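PDB 4UVM: glutathione uptake transporter, which carries peptides across the membrane as a proton-coupled oligopeptide symporter of the major facilitator superfamily. Local coordinates for the (2S)-2,3-dihydroxypropyl(7Z)-pentadec-7-enoate site and the (2R)-2,3-dihydroxypropyl(7Z)-pentadec-7-enoate site. Residues are numbered along the deposited sequence; one frame, centred on the assembly and turned at random.

Site 1: the (2S)-2,3-dihydroxypropyl(7Z)-pentadec-7-enoate site. Residues 55, 58-59, 62-63, 66, 69, 113, 116-117, 120, 258, 261-262. With 78M ((2S)-2,3-dihydroxypropyl(7Z)-pentadec-7-enoate), chain B.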
# COMPACT_ATOMS: atom_id res chain seq x y z
N VAL A 55 12.53 -16.50 -0.49
CA VAL A 55 13.09 -15.62 -1.51
C VAL A 55 11.98 -15.02 -2.37
O VAL A 55 12.09 -13.89 -2.84
CB VAL A 55 14.09 -16.36 -2.42
CG1 VAL A 55 14.77 -15.39 -3.37
CG2 VAL A 55 15.13 -17.08 -1.57
N ASP A 58 10.33 -11.98 -0.64
CA ASP A 58 11.21 -10.82 -0.67
C ASP A 58 11.04 -10.08 -1.99
O ASP A 58 10.89 -8.86 -2.01
CB ASP A 58 12.67 -11.23 -0.48
CG ASP A 58 12.89 -11.97 0.83
OD1 ASP A 58 12.05 -11.85 1.74
OD2 ASP A 58 13.91 -12.68 0.93
N VAL A 59 11.05 -10.83 -3.09
CA VAL A 59 10.91 -10.25 -4.42
C VAL A 59 9.57 -9.54 -4.58
O VAL A 59 9.50 -8.42 -5.08
CB VAL A 59 11.05 -11.34 -5.50
CG1 VAL A 59 10.77 -10.77 -6.88
CG2 VAL A 59 12.44 -11.94 -5.45
N SER A 62 9.33 -6.44 -2.01
CA SER A 62 10.25 -5.38 -2.41
C SER A 62 9.68 -4.67 -3.62
O SER A 62 9.94 -3.49 -3.85
CB SER A 62 11.64 -5.93 -2.73
OG SER A 62 12.26 -6.44 -1.57
N PHE A 63 8.90 -5.41 -4.40
CA PHE A 63 8.24 -4.85 -5.56
C PHE A 63 7.11 -3.93 -5.13
O PHE A 63 6.97 -2.83 -5.66
CB PHE A 63 7.71 -5.96 -6.46
CG PHE A 63 6.75 -5.47 -7.49
CD1 PHE A 63 7.19 -4.68 -8.54
CD2 PHE A 63 5.41 -5.79 -7.42
CE1 PHE A 63 6.31 -4.22 -9.49
CE2 PHE A 63 4.52 -5.33 -8.37
CZ PHE A 63 4.98 -4.54 -9.41
N GLY A 66 8.21 -0.51 -3.79
CA GLY A 66 8.46 0.47 -4.83
C GLY A 66 7.18 1.01 -5.45
O GLY A 66 7.13 2.15 -5.91
N PHE A 69 5.93 3.58 -3.09
CA PHE A 69 6.94 4.57 -2.73
C PHE A 69 7.05 5.63 -3.82
O PHE A 69 7.14 6.82 -3.54
CB PHE A 69 8.31 3.92 -2.52
CG PHE A 69 9.45 4.90 -2.49
CD1 PHE A 69 9.72 5.63 -1.34
CD2 PHE A 69 10.24 5.11 -3.61
CE1 PHE A 69 10.76 6.54 -1.31
CE2 PHE A 69 11.28 6.02 -3.59
CZ PHE A 69 11.54 6.73 -2.44
N TYR A 113 13.99 -8.79 -12.54
CA TYR A 113 13.97 -7.83 -11.44
C TYR A 113 13.99 -6.40 -11.96
O TYR A 113 13.42 -5.50 -11.34
CB TYR A 113 15.16 -8.05 -10.51
CG TYR A 113 15.09 -9.30 -9.67
CD1 TYR A 113 13.96 -10.11 -9.69
CD2 TYR A 113 16.13 -9.65 -8.83
CE1 TYR A 113 13.89 -11.25 -8.91
CE2 TYR A 113 16.07 -10.79 -8.05
CZ TYR A 113 14.95 -11.58 -8.09
OH TYR A 113 14.89 -12.72 -7.31
N LEU A 116 10.48 -5.48 -13.06
CA LEU A 116 9.63 -5.22 -11.90
C LEU A 116 9.83 -3.78 -11.44
O LEU A 116 8.87 -3.11 -11.05
CB LEU A 116 9.94 -6.19 -10.76
CG LEU A 116 9.45 -7.63 -10.90
CD1 LEU A 116 9.83 -8.44 -9.68
CD2 LEU A 116 7.95 -7.65 -11.12
N PHE A 117 11.07 -3.32 -11.50
CA PHE A 117 11.43 -1.96 -11.11
C PHE A 117 10.73 -0.93 -11.99
O PHE A 117 10.23 0.08 -11.49
CB PHE A 117 12.95 -1.79 -11.19
CG PHE A 117 13.43 -0.40 -10.83
CD1 PHE A 117 13.68 -0.06 -9.52
CD2 PHE A 117 13.64 0.55 -11.82
CE1 PHE A 117 14.12 1.21 -9.19
CE2 PHE A 117 14.08 1.82 -11.50
CZ PHE A 117 14.32 2.15 -10.18
N ALA A 120 7.04 -0.85 -11.13
CA ALA A 120 6.85 -0.15 -9.87
C ALA A 120 7.04 1.35 -10.07
O ALA A 120 6.37 2.16 -9.42
CB ALA A 120 7.83 -0.68 -8.83
N VAL A 258 16.60 -3.04 -0.92
CA VAL A 258 15.32 -2.36 -0.75
C VAL A 258 14.92 -2.27 0.73
O VAL A 258 14.33 -1.28 1.16
CB VAL A 258 14.20 -3.07 -1.54
CG1 VAL A 258 12.90 -2.29 -1.45
CG2 VAL A 258 14.62 -3.25 -2.99
N LEU A 261 17.20 0.51 2.35
CA LEU A 261 16.80 1.86 1.94
C LEU A 261 15.54 2.33 2.65
O LEU A 261 15.38 3.52 2.93
CB LEU A 261 16.59 1.92 0.43
CG LEU A 261 17.85 1.77 -0.42
CD1 LEU A 261 17.50 1.74 -1.90
CD2 LEU A 261 18.83 2.89 -0.12
N CYS A 262 14.64 1.40 2.95
CA CYS A 262 13.41 1.74 3.64
C CYS A 262 13.67 1.97 5.13
O CYS A 262 13.09 2.87 5.73
CB CYS A 262 12.36 0.65 3.45
SG CYS A 262 11.31 0.91 2.01
O21 78M B . 17.20 -11.57 -4.36
C20 78M B . 16.37 -11.86 -3.30
C18 78M B . 16.25 -10.84 -2.22
O19 78M B . 15.77 -11.44 -1.07
C17 78M B . 15.31 -9.75 -2.63
O2 78M B . 15.09 -9.58 -3.99
C1 78M B . 14.81 -8.32 -4.48
O1 78M B . 14.93 -7.34 -3.75
C2 78M B . 14.36 -8.14 -5.90
C3 78M B . 13.20 -7.21 -6.14
C4 78M B . 13.24 -6.35 -7.37
C5 78M B . 12.09 -5.42 -7.61
C6 78M B . 12.20 -4.04 -7.04
C7 78M B . 11.28 -2.98 -7.61
C8 78M B . 11.20 -1.73 -7.02
C9 78M B . 12.03 -1.40 -5.80
C10 78M B . 12.14 0.06 -5.44
C11 78M B . 12.91 0.40 -4.21
C12 78M B . 12.48 1.58 -3.39
C13 78M B . 13.22 1.78 -2.11
C15 78M B . 12.41 3.46 -0.36
C14 78M B . 13.28 3.16 -1.53
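Asp58 makes a polar contact with the glycerol head of the monoacylglycerol 78M, a lipid probably from the in meso crystallisation medium: the carboxylate oxygen OD2 lies 3.0 Å from O19, the secondary hydroxyl, a hydrogen bond in which the hydroxyl can donate. A chi1 of -58°, CG anti to the carbonyl carbon, swings the carboxylate to the hydroxyl; CB itself packs on the glycerol, 3.7 Å from C17. One turn on, Ser62 turns its hydroxyl back to its own helix, OG donating to Asp58 O at 2.8 Å from 35° above the carbonyl plane; its CB and OG lie near the ester carbonyl O1. Beyond the ester the contacts are mainly apolar. Tyr113 lays a ring face under the start of the acyl chain, C2 sitting 3.8 Å from the centroid and shifted toward the CD2 rim. Midway, the backbone of Phe117 does the touching, CA to C7 at 3.6 Å, while Val258 brings CG1 to C11 at 3.9 Å. The chain ends with methyl C15 over the face of Phe69, 3.7 Å from the centroid, and with Cys262 SG beside it. Helices 49-67, 109-125 and 257-278 frame this groove, with Phe69 just past the end of the first.

Site 2: the (2R)-2,3-dihydroxypropyl(7Z)-pentadec-7-enoate site. Residues 10, 14-15, 18-19, 23, 152. With 78N ((2R)-2,3-dihydroxypropyl(7Z)-pentadec-7-enoate), chain C.
The first helix of the transporter, 14-32, and the short stretch ahead of it form most of this shallow lipid-binding surface, with Met152 of the long helix 143-175 closing in on the head group. Trp10, from the stretch before the helix, turns one indole face to the glycerol: the hydroxyl O20 of 78N stands 3.0 Å above the ring plane, toward the rim near CE3. The indole has CG anti to the carbonyl carbon (chi1 -84°), and C19 of the glycerol also packs on it, 4.0 Å from Trp10 CG. Met152 arrives by its tip, the chain bent at chi3 (137°) so that methyl CE meets glycerol C17 at 3.6 Å. Pro15 lies along the lipid, CG 3.9 Å from C18 and CB toward the start of the acyl chain. A turn further, Ile18 CG2 touches C7 at 3.8 Å, then Ala19 follows the chain, and Cys23 points SG at C10, 3.5 Å away. Head and tail are thus held by packing, and about half of the lipid's surface is hidden by protein. The lipid is likely to come from the mesophase used for crystallisation; its site marks a surface of the transporter that would face membrane lipid, and no part in peptide transport follows from it.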
# COMPACT_ATOMS: atom_id res chain seq x y z
N TRP A 10 -21.63 15.62 -19.29
CA TRP A 10 -20.39 14.87 -19.11
C TRP A 10 -19.28 15.47 -19.96
O TRP A 10 -19.45 15.64 -21.17
CB TRP A 10 -20.57 13.39 -19.47
CG TRP A 10 -21.13 12.56 -18.36
CD1 TRP A 10 -22.43 12.16 -18.22
CD2 TRP A 10 -20.42 12.03 -17.24
NE1 TRP A 10 -22.56 11.41 -17.08
CE2 TRP A 10 -21.34 11.31 -16.46
CE3 TRP A 10 -19.08 12.09 -16.82
CZ2 TRP A 10 -20.98 10.66 -15.28
CZ3 TRP A 10 -18.72 11.44 -15.64
CH2 TRP A 10 -19.67 10.74 -14.89
N ILE A 14 -13.54 12.43 -20.16
CA ILE A 14 -13.66 11.40 -19.13
C ILE A 14 -13.64 9.95 -19.67
O ILE A 14 -12.95 9.11 -19.10
CB ILE A 14 -14.93 11.60 -18.28
CG1 ILE A 14 -14.84 12.92 -17.51
CG2 ILE A 14 -15.16 10.43 -17.34
CD1 ILE A 14 -13.61 13.03 -16.63
N PRO A 15 -14.37 9.66 -20.77
CA PRO A 15 -14.31 8.28 -21.27
C PRO A 15 -12.91 7.79 -21.63
O PRO A 15 -12.64 6.60 -21.51
CB PRO A 15 -15.20 8.32 -22.51
CG PRO A 15 -16.16 9.40 -22.24
CD PRO A 15 -15.38 10.45 -21.50
N ILE A 18 -11.29 6.89 -18.09
CA ILE A 18 -11.89 5.70 -17.52
C ILE A 18 -11.42 4.45 -18.28
O ILE A 18 -11.15 3.41 -17.68
CB ILE A 18 -13.44 5.79 -17.54
CG1 ILE A 18 -13.96 6.24 -16.17
CG2 ILE A 18 -14.07 4.47 -17.91
CD1 ILE A 18 -13.46 7.58 -15.71
N ALA A 19 -11.30 4.58 -19.60
CA ALA A 19 -10.85 3.48 -20.44
C ALA A 19 -9.38 3.16 -20.18
O ALA A 19 -8.99 1.99 -20.10
CB ALA A 19 -11.07 3.81 -21.90
N CYS A 23 -7.87 -0.58 -18.43
CA CYS A 23 -6.82 -1.45 -18.96
C CYS A 23 -5.61 -1.51 -18.05
O CYS A 23 -4.96 -2.55 -17.94
CB CYS A 23 -6.39 -0.97 -20.35
SG CYS A 23 -7.71 -0.80 -21.55
N MET A 152 -16.97 5.06 -11.00
CA MET A 152 -16.54 4.18 -12.08
C MET A 152 -15.10 3.70 -11.85
O MET A 152 -14.78 2.54 -12.12
CB MET A 152 -16.65 4.89 -13.42
CG MET A 152 -18.08 5.14 -13.86
SD MET A 152 -18.19 6.10 -15.38
CE MET A 152 -19.48 5.22 -16.25
O22 78N C . -20.87 8.62 -21.31
C19 78N C . -20.48 9.01 -20.05
C18 78N C . -19.05 8.78 -19.66
O20 78N C . -18.68 9.77 -18.78
C17 78N C . -18.86 7.45 -19.00
O16 78N C . -17.73 6.72 -19.33
C8 78N C . -17.77 5.77 -20.33
O15 78N C . -18.83 5.54 -20.90
C7 78N C . -16.52 5.03 -20.72
C6 78N C . -16.52 3.52 -20.66
C5 78N C . -15.31 2.80 -21.18
C4 78N C . -14.96 1.48 -20.56
C3 78N C . -13.71 0.78 -21.03
C2 78N C . -13.54 0.61 -22.52
C1 78N C . -12.57 -0.25 -23.03
C9 78N C . -11.68 -1.03 -22.09
C10 78N C . -10.76 -2.05 -22.71
C11 78N C . -11.17 -2.63 -24.02
C12 78N C . -10.13 -2.71 -25.09
C13 78N C . -9.15 -3.83 -25.02
C15 78N C . -7.54 -5.39 -26.26
C14 78N C . -8.45 -4.21 -26.29

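Site 3: the (2R)-2,3-dihydroxypropyl(7Z)-pentadec-7-enoate site. Residues 215, 268-269, 272-273, 302, 440-441, 444-445, 448. With 78N ((2R)-2,3-dihydroxypropyl(7Z)-pentadec-7-enoate), chain D.
Phe445 presents one ring face to the ester of 78N, whose carbonyl oxygen O15 lies 3.8 Å above the plane toward the rim, while Leu302 CD1 packs on the opposite face. At its edge, in plane, sits CE2 of Phe215. That second ring takes Thr441 CG2 on one face and meets the lipid edge-on, CZ 3.6 Å from C14. The acyl chain curls back on itself, so its terminal methyl C15 returns to Phe445 CE1 at 3.5 Å and to Leu302 CD2 at 3.6 Å. An alanine in place of Phe445 would remove the ring that meets both ester and chain end, and would probably loosen the curl and the packing of Phe215 and Leu302. Met269 lies against the outside of the curl, its CG in the crowded position between backbone N and carbonyl carbon (chi1 88°); methyl CE touches C4 at 3.6 Å and CB lies near C15. Val272 CG1 backs the chain near C11. At the head, Thr441 OG1 hydrogen-bonds the glycerol hydroxyl O20 at 3.2 Å, and Ser444 OG donates in plane to Gly440 O at 2.8 Å. This monoacylglycerol, likely from the mesophase, fills a groove between helices 257-278 and 439-463, with helices 215-224 and 289-306 contributing Phe215 and Leu302.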
# COMPACT_ATOMS: atom_id res chain seq x y z
N PHE A 215 4.33 22.14 4.64
CA PHE A 215 4.70 21.20 5.69
C PHE A 215 6.20 21.17 5.97
O PHE A 215 6.64 21.38 7.10
CB PHE A 215 4.23 19.79 5.32
CG PHE A 215 4.76 18.72 6.22
CD1 PHE A 215 4.19 18.50 7.46
CD2 PHE A 215 5.83 17.93 5.83
CE1 PHE A 215 4.68 17.52 8.30
CE2 PHE A 215 6.32 16.94 6.66
CZ PHE A 215 5.74 16.73 7.90
N VAL A 268 14.93 8.05 9.41
CA VAL A 268 15.12 9.47 9.15
C VAL A 268 13.82 10.23 9.40
O VAL A 268 13.78 11.12 10.24
CB VAL A 268 15.60 9.73 7.71
CG1 VAL A 268 15.42 11.19 7.34
CG2 VAL A 268 17.06 9.33 7.57
N MET A 269 12.76 9.86 8.69
CA MET A 269 11.49 10.57 8.84
C MET A 269 10.89 10.35 10.22
O MET A 269 10.11 11.17 10.70
CB MET A 269 10.50 10.15 7.75
CG MET A 269 9.65 8.95 8.11
SD MET A 269 8.32 8.70 6.93
CE MET A 269 9.26 8.29 5.46
N VAL A 272 13.31 12.66 12.61
CA VAL A 272 13.13 14.07 12.25
C VAL A 272 11.73 14.52 12.66
O VAL A 272 11.54 15.62 13.20
CB VAL A 272 13.35 14.31 10.74
CG1 VAL A 272 12.84 15.68 10.33
CG2 VAL A 272 14.82 14.16 10.39
N GLY A 273 10.74 13.66 12.42
CA GLY A 273 9.37 13.94 12.80
C GLY A 273 9.20 14.07 14.30
O GLY A 273 8.43 14.91 14.76
N LEU A 302 0.20 11.32 11.58
CA LEU A 302 1.34 10.46 11.32
C LEU A 302 1.40 9.29 12.28
O LEU A 302 1.65 8.16 11.87
CB LEU A 302 2.64 11.26 11.40
CG LEU A 302 3.32 11.57 10.07
CD1 LEU A 302 2.39 12.37 9.17
CD2 LEU A 302 4.62 12.32 10.31
N GLY A 440 -2.29 17.15 0.26
CA GLY A 440 -1.24 16.48 -0.49
C GLY A 440 -0.21 15.83 0.41
O GLY A 440 0.38 14.81 0.06
N THR A 441 0.00 16.42 1.58
CA THR A 441 0.97 15.91 2.54
C THR A 441 0.42 14.66 3.22
O THR A 441 1.16 13.71 3.50
CB THR A 441 1.33 16.96 3.61
OG1 THR A 441 1.76 18.17 2.97
CG2 THR A 441 2.43 16.45 4.52
N SER A 444 0.55 11.74 0.88
CA SER A 444 1.92 11.27 0.68
C SER A 444 2.38 10.33 1.79
O SER A 444 3.17 9.42 1.55
CB SER A 444 2.88 12.45 0.58
OG SER A 444 2.59 13.25 -0.56
N PHE A 445 1.88 10.54 3.00
CA PHE A 445 2.24 9.68 4.12
C PHE A 445 1.36 8.44 4.18
O PHE A 445 1.72 7.44 4.78
CB PHE A 445 2.15 10.45 5.44
CG PHE A 445 3.30 11.38 5.67
CD1 PHE A 445 4.56 10.89 5.94
CD2 PHE A 445 3.12 12.75 5.61
CE1 PHE A 445 5.63 11.74 6.14
CE2 PHE A 445 4.18 13.62 5.81
CZ PHE A 445 5.44 13.11 6.08
N LEU A 448 3.05 5.93 1.98
CA LEU A 448 4.27 5.46 2.63
C LEU A 448 3.90 4.51 3.76
O LEU A 448 4.73 3.72 4.22
CB LEU A 448 5.09 6.63 3.18
CG LEU A 448 5.78 7.52 2.15
CD1 LEU A 448 6.71 8.49 2.86
CD2 LEU A 448 6.54 6.70 1.14
O22 78N D . 3.33 17.36 -1.09
C19 78N D . 3.77 16.34 -0.28
C18 78N D . 4.88 16.62 0.68
O20 78N D . 4.52 17.69 1.47
C17 78N D . 5.13 15.44 1.55
O16 78N D . 6.41 15.25 2.07
C8 78N D . 6.76 14.01 2.56
O15 78N D . 6.02 13.05 2.37
C7 78N D . 8.04 13.82 3.34
C6 78N D . 9.09 12.89 2.79
C5 78N D . 9.26 11.55 3.47
C4 78N D . 10.52 10.77 3.20
C3 78N D . 11.72 11.07 4.06
C2 78N D . 12.80 11.97 3.48
C1 78N D . 13.27 13.08 4.16
C9 78N D . 12.73 13.46 5.52
C10 78N D . 11.90 14.70 5.63
C11 78N D . 11.28 15.02 6.96
C12 78N D . 10.08 14.24 7.35
C13 78N D . 9.35 14.63 8.59
C15 78N D . 7.88 12.55 8.74
C14 78N D . 7.99 14.04 8.79

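Sites 1 and 3 are neighbours, the centres of their C-alpha atoms about 20 Å apart, and both draw on helix 257-278: Val258, Leu261 and Cys262 serve site 1, Val268, Met269, Val272 and Gly273 site 3, so one helix carries two lipids along its length. Site 2 stands apart, on helices that neither of the others uses. The C-alpha centres of sites 1 and 2 are about 30 Å apart, and those of sites 2 and 3 about 32 Å. These are three separate lipid sites on one chain, the deposited assembly being a single transporter; site 2, with its half-covered lipid, most likely faces the membrane.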